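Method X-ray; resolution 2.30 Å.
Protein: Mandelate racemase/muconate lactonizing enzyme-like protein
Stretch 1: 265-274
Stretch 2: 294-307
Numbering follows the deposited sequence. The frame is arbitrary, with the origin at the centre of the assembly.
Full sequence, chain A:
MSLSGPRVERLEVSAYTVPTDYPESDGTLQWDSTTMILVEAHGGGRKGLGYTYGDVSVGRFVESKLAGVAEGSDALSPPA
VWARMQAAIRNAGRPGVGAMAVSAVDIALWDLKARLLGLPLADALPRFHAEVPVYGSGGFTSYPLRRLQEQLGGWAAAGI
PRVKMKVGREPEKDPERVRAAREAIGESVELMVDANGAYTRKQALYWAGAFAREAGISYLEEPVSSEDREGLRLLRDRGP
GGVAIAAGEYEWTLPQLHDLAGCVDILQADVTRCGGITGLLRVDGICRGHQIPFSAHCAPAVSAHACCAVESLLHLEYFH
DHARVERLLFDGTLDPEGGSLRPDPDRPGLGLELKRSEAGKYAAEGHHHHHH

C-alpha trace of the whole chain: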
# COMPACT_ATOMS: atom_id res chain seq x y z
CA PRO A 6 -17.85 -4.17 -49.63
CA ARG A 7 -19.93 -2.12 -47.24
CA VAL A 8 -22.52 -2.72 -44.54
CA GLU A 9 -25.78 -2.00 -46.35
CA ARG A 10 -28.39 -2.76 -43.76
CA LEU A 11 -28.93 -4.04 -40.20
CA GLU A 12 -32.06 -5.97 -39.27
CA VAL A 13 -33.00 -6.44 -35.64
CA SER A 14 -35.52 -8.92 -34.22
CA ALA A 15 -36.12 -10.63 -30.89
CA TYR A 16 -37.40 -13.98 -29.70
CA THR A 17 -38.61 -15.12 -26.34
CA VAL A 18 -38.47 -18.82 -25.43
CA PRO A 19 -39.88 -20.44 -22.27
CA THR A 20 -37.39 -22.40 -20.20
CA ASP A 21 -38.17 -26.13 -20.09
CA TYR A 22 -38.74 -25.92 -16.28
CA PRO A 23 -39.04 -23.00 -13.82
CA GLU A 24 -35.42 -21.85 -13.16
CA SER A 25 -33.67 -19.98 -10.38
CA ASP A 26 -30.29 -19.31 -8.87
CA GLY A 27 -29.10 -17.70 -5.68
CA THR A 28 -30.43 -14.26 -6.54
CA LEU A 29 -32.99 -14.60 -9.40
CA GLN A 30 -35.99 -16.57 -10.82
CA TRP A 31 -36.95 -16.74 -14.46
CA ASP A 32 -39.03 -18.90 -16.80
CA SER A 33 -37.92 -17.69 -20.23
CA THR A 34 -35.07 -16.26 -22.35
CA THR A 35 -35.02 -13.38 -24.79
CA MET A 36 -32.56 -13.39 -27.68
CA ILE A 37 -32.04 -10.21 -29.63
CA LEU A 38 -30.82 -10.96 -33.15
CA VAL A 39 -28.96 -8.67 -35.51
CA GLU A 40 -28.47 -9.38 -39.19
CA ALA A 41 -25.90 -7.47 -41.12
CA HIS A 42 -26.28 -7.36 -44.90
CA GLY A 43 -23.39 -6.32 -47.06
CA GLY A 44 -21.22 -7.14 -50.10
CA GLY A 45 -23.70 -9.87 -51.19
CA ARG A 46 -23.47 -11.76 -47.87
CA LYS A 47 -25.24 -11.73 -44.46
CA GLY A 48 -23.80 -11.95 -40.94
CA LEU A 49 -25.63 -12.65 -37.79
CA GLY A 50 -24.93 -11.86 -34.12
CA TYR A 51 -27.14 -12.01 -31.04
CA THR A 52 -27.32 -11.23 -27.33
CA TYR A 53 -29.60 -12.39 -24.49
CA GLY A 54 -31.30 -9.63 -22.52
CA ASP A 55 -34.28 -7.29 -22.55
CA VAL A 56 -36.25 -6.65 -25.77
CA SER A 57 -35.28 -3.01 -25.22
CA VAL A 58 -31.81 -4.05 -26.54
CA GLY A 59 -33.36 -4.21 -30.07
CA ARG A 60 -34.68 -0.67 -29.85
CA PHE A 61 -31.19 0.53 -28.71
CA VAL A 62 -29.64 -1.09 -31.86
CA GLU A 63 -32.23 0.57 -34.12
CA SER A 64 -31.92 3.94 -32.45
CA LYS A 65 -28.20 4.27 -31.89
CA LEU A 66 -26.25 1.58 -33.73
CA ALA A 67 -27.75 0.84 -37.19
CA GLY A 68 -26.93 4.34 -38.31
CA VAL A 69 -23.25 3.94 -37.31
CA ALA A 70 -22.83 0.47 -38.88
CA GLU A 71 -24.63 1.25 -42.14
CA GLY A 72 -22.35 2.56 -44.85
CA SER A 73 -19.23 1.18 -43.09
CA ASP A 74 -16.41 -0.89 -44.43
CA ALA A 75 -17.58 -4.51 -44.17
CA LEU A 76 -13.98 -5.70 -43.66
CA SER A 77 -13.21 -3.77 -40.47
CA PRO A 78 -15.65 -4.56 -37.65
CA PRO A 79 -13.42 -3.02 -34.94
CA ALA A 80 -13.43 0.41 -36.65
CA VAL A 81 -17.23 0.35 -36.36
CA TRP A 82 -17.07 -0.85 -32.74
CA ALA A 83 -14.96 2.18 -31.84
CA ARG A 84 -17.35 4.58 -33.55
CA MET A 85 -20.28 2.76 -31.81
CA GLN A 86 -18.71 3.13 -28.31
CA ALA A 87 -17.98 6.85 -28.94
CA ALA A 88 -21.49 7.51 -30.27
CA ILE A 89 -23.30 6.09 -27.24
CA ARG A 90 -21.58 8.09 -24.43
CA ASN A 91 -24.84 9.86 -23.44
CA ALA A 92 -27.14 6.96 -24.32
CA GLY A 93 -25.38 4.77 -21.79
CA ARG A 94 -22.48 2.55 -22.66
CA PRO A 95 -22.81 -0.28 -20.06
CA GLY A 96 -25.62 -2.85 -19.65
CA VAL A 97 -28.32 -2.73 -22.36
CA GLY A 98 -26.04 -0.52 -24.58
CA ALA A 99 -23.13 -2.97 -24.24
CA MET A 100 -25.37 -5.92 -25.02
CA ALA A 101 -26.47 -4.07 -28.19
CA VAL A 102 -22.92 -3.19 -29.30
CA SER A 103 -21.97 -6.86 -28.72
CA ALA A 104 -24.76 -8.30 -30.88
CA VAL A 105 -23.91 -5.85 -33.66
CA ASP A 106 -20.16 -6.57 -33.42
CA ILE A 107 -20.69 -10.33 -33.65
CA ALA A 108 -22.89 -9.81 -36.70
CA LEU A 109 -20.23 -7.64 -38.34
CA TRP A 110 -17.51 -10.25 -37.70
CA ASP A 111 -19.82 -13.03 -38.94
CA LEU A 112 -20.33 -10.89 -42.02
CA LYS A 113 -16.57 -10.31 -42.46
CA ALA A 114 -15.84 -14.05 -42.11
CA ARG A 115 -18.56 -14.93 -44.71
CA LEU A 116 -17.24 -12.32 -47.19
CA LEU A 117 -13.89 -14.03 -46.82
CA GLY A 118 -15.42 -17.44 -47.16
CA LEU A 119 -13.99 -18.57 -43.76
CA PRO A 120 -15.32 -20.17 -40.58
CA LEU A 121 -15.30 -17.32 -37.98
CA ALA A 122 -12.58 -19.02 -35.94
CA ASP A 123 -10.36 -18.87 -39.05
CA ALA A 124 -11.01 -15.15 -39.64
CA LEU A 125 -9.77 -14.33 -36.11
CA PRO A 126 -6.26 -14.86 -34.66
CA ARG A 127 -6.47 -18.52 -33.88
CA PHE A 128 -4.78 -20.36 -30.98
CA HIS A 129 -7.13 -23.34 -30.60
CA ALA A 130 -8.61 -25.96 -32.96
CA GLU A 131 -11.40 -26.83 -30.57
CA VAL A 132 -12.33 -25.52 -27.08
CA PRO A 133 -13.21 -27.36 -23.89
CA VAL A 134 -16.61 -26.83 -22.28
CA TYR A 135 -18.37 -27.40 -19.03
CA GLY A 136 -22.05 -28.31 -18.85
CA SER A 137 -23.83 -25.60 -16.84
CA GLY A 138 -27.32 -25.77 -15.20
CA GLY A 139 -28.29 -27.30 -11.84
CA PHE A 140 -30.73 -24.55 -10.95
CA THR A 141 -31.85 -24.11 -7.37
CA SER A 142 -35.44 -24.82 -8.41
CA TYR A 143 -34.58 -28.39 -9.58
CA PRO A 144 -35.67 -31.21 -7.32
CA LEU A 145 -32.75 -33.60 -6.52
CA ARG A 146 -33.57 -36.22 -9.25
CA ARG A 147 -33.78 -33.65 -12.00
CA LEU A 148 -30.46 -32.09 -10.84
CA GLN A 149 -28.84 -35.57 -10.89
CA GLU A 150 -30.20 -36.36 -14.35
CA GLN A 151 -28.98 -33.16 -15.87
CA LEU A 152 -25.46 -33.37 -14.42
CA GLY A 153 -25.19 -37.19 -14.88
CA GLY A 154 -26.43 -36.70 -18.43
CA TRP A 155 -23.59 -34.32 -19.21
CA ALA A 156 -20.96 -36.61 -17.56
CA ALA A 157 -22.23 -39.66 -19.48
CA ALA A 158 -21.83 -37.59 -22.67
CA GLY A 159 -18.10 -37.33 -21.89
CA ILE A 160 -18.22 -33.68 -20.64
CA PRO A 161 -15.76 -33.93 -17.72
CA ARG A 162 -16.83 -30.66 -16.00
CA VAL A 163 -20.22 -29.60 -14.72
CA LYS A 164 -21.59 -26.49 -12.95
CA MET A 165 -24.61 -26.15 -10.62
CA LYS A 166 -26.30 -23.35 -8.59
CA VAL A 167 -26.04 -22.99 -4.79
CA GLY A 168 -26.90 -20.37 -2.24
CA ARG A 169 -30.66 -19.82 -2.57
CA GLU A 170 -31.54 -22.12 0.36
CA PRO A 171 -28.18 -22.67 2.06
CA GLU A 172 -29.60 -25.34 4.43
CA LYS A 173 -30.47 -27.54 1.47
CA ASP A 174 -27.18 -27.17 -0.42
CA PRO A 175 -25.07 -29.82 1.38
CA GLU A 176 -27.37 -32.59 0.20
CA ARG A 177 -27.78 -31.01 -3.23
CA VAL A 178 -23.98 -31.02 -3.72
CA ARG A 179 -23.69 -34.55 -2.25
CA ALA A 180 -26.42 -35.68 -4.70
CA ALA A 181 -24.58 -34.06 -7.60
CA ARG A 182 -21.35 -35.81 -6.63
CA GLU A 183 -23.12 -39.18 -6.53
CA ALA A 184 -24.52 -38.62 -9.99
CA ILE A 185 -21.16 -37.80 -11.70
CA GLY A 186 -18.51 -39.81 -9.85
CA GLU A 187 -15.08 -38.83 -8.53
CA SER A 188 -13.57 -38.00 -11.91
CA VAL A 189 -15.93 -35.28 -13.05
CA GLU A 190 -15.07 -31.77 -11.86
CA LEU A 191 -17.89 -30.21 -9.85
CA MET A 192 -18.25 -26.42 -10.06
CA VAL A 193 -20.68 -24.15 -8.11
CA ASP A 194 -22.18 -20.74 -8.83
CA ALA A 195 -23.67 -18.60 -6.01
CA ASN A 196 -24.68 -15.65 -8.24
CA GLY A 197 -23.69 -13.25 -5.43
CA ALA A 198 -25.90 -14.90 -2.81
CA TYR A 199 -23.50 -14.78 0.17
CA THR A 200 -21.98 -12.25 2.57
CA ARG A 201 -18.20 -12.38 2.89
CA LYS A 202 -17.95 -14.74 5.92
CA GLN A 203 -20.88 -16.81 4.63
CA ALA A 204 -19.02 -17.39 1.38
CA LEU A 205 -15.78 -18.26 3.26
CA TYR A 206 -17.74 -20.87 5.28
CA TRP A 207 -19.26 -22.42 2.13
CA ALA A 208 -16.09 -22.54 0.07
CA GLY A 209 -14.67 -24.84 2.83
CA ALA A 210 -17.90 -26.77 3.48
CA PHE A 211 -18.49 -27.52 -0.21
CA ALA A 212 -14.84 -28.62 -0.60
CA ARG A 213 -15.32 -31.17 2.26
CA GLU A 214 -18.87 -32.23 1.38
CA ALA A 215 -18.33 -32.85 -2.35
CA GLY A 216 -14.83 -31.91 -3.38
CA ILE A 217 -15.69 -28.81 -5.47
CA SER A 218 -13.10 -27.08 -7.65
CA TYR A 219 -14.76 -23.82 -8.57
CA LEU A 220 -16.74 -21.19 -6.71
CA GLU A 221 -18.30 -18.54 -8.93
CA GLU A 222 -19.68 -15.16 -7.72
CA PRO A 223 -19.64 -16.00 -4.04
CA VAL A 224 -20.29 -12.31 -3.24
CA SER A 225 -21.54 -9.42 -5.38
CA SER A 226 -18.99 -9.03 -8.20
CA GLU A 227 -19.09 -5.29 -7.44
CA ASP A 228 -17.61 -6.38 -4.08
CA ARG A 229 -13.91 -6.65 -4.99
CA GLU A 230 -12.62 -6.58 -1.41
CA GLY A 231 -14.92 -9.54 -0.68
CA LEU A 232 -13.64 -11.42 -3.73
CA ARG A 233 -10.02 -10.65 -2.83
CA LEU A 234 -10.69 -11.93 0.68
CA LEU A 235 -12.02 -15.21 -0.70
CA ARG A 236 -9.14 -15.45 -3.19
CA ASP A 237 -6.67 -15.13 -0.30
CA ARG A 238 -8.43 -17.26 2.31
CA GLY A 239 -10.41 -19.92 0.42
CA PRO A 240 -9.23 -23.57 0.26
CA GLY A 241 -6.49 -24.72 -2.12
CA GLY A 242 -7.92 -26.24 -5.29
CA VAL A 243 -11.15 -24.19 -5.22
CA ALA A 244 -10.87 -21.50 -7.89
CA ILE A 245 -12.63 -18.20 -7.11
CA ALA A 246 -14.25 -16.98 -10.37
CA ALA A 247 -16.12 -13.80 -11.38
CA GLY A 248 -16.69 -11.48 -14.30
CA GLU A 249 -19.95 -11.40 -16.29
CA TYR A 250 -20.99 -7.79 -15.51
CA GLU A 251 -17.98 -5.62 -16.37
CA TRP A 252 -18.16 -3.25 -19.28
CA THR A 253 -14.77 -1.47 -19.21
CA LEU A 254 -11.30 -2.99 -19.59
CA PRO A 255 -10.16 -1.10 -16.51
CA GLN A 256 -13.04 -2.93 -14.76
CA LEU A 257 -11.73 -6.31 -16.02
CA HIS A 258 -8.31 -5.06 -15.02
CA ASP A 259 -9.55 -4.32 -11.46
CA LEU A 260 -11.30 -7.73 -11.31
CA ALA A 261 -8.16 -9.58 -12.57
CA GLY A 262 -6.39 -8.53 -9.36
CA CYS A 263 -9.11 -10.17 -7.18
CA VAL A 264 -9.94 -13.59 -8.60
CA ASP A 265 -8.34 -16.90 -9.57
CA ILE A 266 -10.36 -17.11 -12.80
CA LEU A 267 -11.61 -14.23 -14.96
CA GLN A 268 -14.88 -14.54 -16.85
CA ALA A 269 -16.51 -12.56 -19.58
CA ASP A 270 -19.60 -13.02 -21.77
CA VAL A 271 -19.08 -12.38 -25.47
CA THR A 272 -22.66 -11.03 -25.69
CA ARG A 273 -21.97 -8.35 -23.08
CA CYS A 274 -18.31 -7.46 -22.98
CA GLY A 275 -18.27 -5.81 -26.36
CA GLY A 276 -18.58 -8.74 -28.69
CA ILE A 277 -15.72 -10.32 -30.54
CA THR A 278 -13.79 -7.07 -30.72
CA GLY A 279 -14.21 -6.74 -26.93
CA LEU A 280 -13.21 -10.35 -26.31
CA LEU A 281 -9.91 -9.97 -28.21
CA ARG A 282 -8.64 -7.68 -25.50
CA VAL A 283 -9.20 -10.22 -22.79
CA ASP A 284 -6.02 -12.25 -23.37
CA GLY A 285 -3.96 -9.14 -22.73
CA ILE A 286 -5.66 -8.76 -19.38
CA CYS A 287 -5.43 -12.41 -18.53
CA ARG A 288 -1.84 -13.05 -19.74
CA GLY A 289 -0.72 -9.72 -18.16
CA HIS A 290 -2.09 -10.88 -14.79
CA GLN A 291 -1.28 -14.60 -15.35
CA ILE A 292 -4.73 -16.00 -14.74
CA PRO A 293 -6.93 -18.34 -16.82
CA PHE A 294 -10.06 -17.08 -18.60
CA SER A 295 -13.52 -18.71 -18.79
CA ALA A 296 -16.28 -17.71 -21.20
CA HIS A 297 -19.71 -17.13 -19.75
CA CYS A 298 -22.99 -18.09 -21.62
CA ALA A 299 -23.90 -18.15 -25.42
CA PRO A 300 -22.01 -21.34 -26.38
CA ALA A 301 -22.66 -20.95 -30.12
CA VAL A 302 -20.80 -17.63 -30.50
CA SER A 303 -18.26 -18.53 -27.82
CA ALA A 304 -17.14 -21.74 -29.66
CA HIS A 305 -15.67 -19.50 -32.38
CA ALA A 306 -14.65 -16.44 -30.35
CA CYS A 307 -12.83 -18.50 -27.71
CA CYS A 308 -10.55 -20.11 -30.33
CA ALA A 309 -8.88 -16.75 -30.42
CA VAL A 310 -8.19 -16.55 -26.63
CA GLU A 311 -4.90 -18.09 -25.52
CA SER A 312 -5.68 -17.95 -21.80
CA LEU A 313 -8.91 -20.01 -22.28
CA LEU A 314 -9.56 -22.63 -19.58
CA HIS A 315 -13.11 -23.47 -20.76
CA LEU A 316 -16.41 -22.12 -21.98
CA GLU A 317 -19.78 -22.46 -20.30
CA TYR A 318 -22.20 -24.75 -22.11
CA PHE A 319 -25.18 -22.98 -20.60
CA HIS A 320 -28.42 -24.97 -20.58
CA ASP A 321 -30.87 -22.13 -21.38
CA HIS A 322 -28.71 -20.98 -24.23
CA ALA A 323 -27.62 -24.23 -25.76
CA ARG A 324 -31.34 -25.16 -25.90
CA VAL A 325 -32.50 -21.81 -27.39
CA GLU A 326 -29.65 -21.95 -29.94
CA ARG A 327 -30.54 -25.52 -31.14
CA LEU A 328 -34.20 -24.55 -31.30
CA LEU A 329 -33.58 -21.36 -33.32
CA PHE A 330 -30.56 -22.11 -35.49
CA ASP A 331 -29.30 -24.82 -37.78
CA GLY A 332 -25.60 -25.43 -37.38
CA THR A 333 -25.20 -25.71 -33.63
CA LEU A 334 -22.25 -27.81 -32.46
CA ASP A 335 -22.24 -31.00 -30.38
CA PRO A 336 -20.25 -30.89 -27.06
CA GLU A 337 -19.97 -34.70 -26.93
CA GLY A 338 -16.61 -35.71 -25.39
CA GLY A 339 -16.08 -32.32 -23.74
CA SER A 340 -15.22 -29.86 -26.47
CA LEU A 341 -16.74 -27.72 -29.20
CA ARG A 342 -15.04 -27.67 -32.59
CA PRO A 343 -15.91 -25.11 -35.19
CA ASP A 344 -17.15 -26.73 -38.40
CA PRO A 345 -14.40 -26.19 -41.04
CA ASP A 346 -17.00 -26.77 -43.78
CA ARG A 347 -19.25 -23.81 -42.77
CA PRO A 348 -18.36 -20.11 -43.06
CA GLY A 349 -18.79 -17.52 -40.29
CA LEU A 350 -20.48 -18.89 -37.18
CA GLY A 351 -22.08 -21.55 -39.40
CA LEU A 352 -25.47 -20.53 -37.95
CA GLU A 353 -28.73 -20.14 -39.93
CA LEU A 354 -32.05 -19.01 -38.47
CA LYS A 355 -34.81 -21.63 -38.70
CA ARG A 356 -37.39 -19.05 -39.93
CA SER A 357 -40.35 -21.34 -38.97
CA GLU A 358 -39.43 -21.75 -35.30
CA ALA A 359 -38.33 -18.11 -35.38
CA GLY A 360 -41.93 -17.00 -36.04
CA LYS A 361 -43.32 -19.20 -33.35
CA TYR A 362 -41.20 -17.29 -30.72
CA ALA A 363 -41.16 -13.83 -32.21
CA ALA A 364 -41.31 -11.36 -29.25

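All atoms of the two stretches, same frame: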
# COMPACT_ATOMS: atom_id res chain seq x y z
N ASP A 265 -9.19 -15.88 -8.98
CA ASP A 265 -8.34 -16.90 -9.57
C ASP A 265 -8.66 -17.09 -11.06
O ASP A 265 -7.79 -17.49 -11.85
CB ASP A 265 -8.50 -18.24 -8.84
CG ASP A 265 -8.27 -18.13 -7.32
OD1 ASP A 265 -7.18 -17.67 -6.92
OD2 ASP A 265 -9.17 -18.48 -6.52
N ILE A 266 -9.93 -16.89 -11.44
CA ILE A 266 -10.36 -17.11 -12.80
C ILE A 266 -11.25 -15.96 -13.30
O ILE A 266 -12.24 -15.62 -12.67
CB ILE A 266 -11.12 -18.48 -12.98
CG1 ILE A 266 -10.27 -19.66 -12.49
CG2 ILE A 266 -11.48 -18.71 -14.46
CD1 ILE A 266 -10.83 -20.99 -12.77
N LEU A 267 -10.88 -15.35 -14.43
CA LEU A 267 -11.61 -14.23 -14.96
C LEU A 267 -12.64 -14.72 -15.97
O LEU A 267 -12.34 -15.61 -16.78
CB LEU A 267 -10.65 -13.23 -15.59
CG LEU A 267 -11.26 -11.95 -16.21
CD1 LEU A 267 -12.04 -11.22 -15.19
CD2 LEU A 267 -10.24 -10.99 -16.65
N GLN A 268 -13.84 -14.16 -15.92
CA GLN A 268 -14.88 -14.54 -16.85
C GLN A 268 -15.33 -13.34 -17.62
O GLN A 268 -15.31 -12.23 -17.11
CB GLN A 268 -16.10 -15.04 -16.10
CG GLN A 268 -15.82 -16.17 -15.16
CD GLN A 268 -17.02 -16.53 -14.34
OE1 GLN A 268 -17.19 -17.67 -14.00
NE2 GLN A 268 -17.85 -15.56 -13.99
N ALA A 269 -15.75 -13.56 -18.87
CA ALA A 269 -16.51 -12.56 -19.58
C ALA A 269 -17.52 -13.24 -20.53
O ALA A 269 -17.45 -14.44 -20.79
CB ALA A 269 -15.59 -11.53 -20.29
N ASP A 270 -18.51 -12.48 -20.96
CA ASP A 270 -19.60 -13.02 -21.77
C ASP A 270 -19.52 -12.28 -23.08
O ASP A 270 -19.69 -11.07 -23.13
CB ASP A 270 -20.89 -12.70 -21.03
CG ASP A 270 -22.16 -13.16 -21.76
OD1 ASP A 270 -22.22 -13.17 -23.02
OD2 ASP A 270 -23.13 -13.44 -21.05
N VAL A 271 -19.23 -13.01 -24.15
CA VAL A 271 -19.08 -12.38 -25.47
C VAL A 271 -20.31 -11.51 -25.89
O VAL A 271 -20.18 -10.57 -26.71
CB VAL A 271 -18.75 -13.45 -26.58
CG1 VAL A 271 -19.98 -14.17 -27.01
CG2 VAL A 271 -18.15 -12.82 -27.78
N THR A 272 -21.47 -11.78 -25.31
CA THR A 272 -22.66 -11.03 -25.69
C THR A 272 -22.84 -9.78 -24.82
O THR A 272 -23.84 -9.06 -24.92
CB THR A 272 -23.93 -11.93 -25.75
OG1 THR A 272 -24.36 -12.29 -24.43
CG2 THR A 272 -23.65 -13.21 -26.57
N ARG A 273 -21.85 -9.49 -23.99
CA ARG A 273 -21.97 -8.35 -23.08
C ARG A 273 -20.74 -7.49 -23.04
O ARG A 273 -20.84 -6.30 -22.81
CB ARG A 273 -22.23 -8.83 -21.67
CG ARG A 273 -23.56 -9.45 -21.44
CD ARG A 273 -23.55 -9.98 -20.09
NE ARG A 273 -24.89 -10.24 -19.66
CZ ARG A 273 -25.16 -10.97 -18.59
NH1 ARG A 273 -24.14 -11.48 -17.87
NH2 ARG A 273 -26.43 -11.17 -18.23
N CYS A 274 -19.57 -8.11 -23.24
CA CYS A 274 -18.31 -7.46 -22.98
C CYS A 274 -17.82 -6.75 -24.20
O CYS A 274 -16.64 -6.40 -24.29
CB CYS A 274 -17.26 -8.50 -22.55
SG CYS A 274 -16.84 -9.62 -23.92
N PHE A 294 -8.82 -17.73 -18.22
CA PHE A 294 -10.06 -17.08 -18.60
C PHE A 294 -11.19 -18.15 -18.75
O PHE A 294 -10.92 -19.29 -19.10
CB PHE A 294 -9.85 -16.29 -19.90
CG PHE A 294 -11.12 -15.78 -20.52
CD1 PHE A 294 -11.76 -14.65 -20.01
CD2 PHE A 294 -11.71 -16.47 -21.61
CE1 PHE A 294 -12.99 -14.17 -20.62
CE2 PHE A 294 -12.88 -15.99 -22.22
CZ PHE A 294 -13.53 -14.87 -21.72
N SER A 295 -12.44 -17.77 -18.52
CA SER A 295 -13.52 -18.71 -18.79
C SER A 295 -14.70 -17.94 -19.40
O SER A 295 -15.11 -16.88 -18.86
CB SER A 295 -13.93 -19.42 -17.51
OG SER A 295 -15.02 -20.29 -17.76
N ALA A 296 -15.18 -18.40 -20.55
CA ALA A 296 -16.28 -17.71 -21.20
C ALA A 296 -17.63 -18.04 -20.58
O ALA A 296 -17.92 -19.19 -20.19
CB ALA A 296 -16.29 -17.97 -22.68
N HIS A 297 -18.42 -17.01 -20.42
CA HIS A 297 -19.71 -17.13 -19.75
C HIS A 297 -20.84 -17.03 -20.81
O HIS A 297 -20.81 -16.10 -21.64
CB HIS A 297 -19.78 -16.02 -18.70
CG HIS A 297 -21.06 -15.95 -17.95
ND1 HIS A 297 -21.30 -16.70 -16.82
CD2 HIS A 297 -22.17 -15.20 -18.15
CE1 HIS A 297 -22.51 -16.43 -16.36
NE2 HIS A 297 -23.06 -15.52 -17.15
N CYS A 298 -21.75 -18.03 -20.80
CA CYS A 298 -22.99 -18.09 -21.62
C CYS A 298 -22.79 -18.14 -23.18
O CYS A 298 -21.66 -18.09 -23.67
CB CYS A 298 -23.95 -16.94 -21.18
SG CYS A 298 -24.76 -17.34 -19.51
N ALA A 299 -23.90 -18.24 -23.93
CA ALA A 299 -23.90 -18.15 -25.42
C ALA A 299 -22.87 -19.09 -26.12
O ALA A 299 -21.95 -18.61 -26.82
CB ALA A 299 -23.69 -16.67 -25.90
N PRO A 300 -23.03 -20.42 -25.92
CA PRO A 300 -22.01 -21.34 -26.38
C PRO A 300 -21.76 -21.22 -27.87
O PRO A 300 -20.63 -21.38 -28.29
CB PRO A 300 -22.56 -22.74 -26.02
CG PRO A 300 -23.79 -22.54 -25.20
CD PRO A 300 -24.14 -21.07 -25.21
N ALA A 301 -22.79 -20.97 -28.66
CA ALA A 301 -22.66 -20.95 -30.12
C ALA A 301 -21.72 -19.87 -30.66
O ALA A 301 -20.90 -20.17 -31.55
CB ALA A 301 -24.02 -20.85 -30.79
N VAL A 302 -21.82 -18.64 -30.15
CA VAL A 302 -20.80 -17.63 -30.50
C VAL A 302 -19.44 -17.94 -29.84
O VAL A 302 -18.40 -17.79 -30.45
CB VAL A 302 -21.14 -16.21 -30.11
CG1 VAL A 302 -20.13 -15.33 -30.78
CG2 VAL A 302 -22.53 -15.83 -30.55
N SER A 303 -19.47 -18.37 -28.59
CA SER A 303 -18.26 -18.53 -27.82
C SER A 303 -17.34 -19.63 -28.42
O SER A 303 -16.13 -19.47 -28.38
CB SER A 303 -18.60 -18.82 -26.35
OG SER A 303 -19.27 -17.72 -25.78
N ALA A 304 -17.92 -20.71 -28.97
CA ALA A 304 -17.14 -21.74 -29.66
C ALA A 304 -16.19 -21.16 -30.73
O ALA A 304 -15.04 -21.62 -30.86
CB ALA A 304 -18.06 -22.79 -30.26
N HIS A 305 -16.62 -20.12 -31.45
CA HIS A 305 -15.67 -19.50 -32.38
C HIS A 305 -14.75 -18.49 -31.72
O HIS A 305 -13.50 -18.54 -31.90
CB HIS A 305 -16.40 -18.87 -33.55
CG HIS A 305 -17.00 -19.87 -34.48
ND1 HIS A 305 -16.36 -20.31 -35.62
CD2 HIS A 305 -18.16 -20.58 -34.39
CE1 HIS A 305 -17.11 -21.22 -36.21
NE2 HIS A 305 -18.20 -21.41 -35.49
N ALA A 306 -15.36 -17.58 -30.95
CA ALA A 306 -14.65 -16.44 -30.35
C ALA A 306 -13.52 -16.93 -29.44
O ALA A 306 -12.42 -16.39 -29.48
CB ALA A 306 -15.64 -15.53 -29.59
N CYS A 307 -13.79 -17.98 -28.68
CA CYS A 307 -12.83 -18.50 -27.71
C CYS A 307 -11.63 -19.20 -28.33
O CYS A 307 -10.66 -19.49 -27.63
CB CYS A 307 -13.55 -19.44 -26.77
SG CYS A 307 -14.44 -18.60 -25.46
O HOH W 1 -19.24 -15.77 -23.73

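Where a β-strand runs into a loop and its neighbour runs into a helix, apolar side chains commonly fill the space between them while the backbone carries the polar bonds, and this pair of stretches is a clear example. The apolar centre is built from both elements of the second stretch. Val271, just beyond the first strand, points toward the helix and spreads its two methyls over it: CG1 lies 3.9 Å from Val302 CB, and CG2 lies 4.1 Å from Ala306 CB. Val302 and Ala306 are one helical turn apart, so a single branched residue can touch both. On the strand side, the Phe294 side chain leaves on the same sheet face as Ala269, and its end comes back near the first strand, bringing CE1 within 3.7 Å of Ala269 CB and 3.3 Å of Ala269 N. Nearer the start of the helix, Thr272 CG2 meets Ala299 CB at 3.5 Å.

Next to these contacts runs a parallel β-ladder pairing Leu267 with Phe294, Gln268 with Ser295 and Ala269 with Ala296. In parallel register, one strand's residue bonds to residues flanking its partner. Thus Ser295 N donates to Leu267 O (2.8 Å), Ser295 O accepts a weak bond from Ala269 N (3.4 Å), and His297 N donates to Ala269 O (2.8 Å).

Beyond Asp270 and His297 the two backbones separate, and water 1 bridges them, accepting from Val271 N (2.8 Å) and donating to His297 O (2.6 Å); Ser303 OG lies 2.8 Å from it, also hydrogen-bonded. At the polar edge, Asp270 OD1 accepts from Thr272 N (2.8 Å) and Thr272 OG1 (2.7 Å), fixing the turn, while Asp270 OD2 approaches the edge of the His297 ring, 3.5 Å from CD2. Arg273 NH1 adds a long salt bridge to Asp270 OD2 (3.9 Å), a matter of charge rather than directed hydrogen bonding.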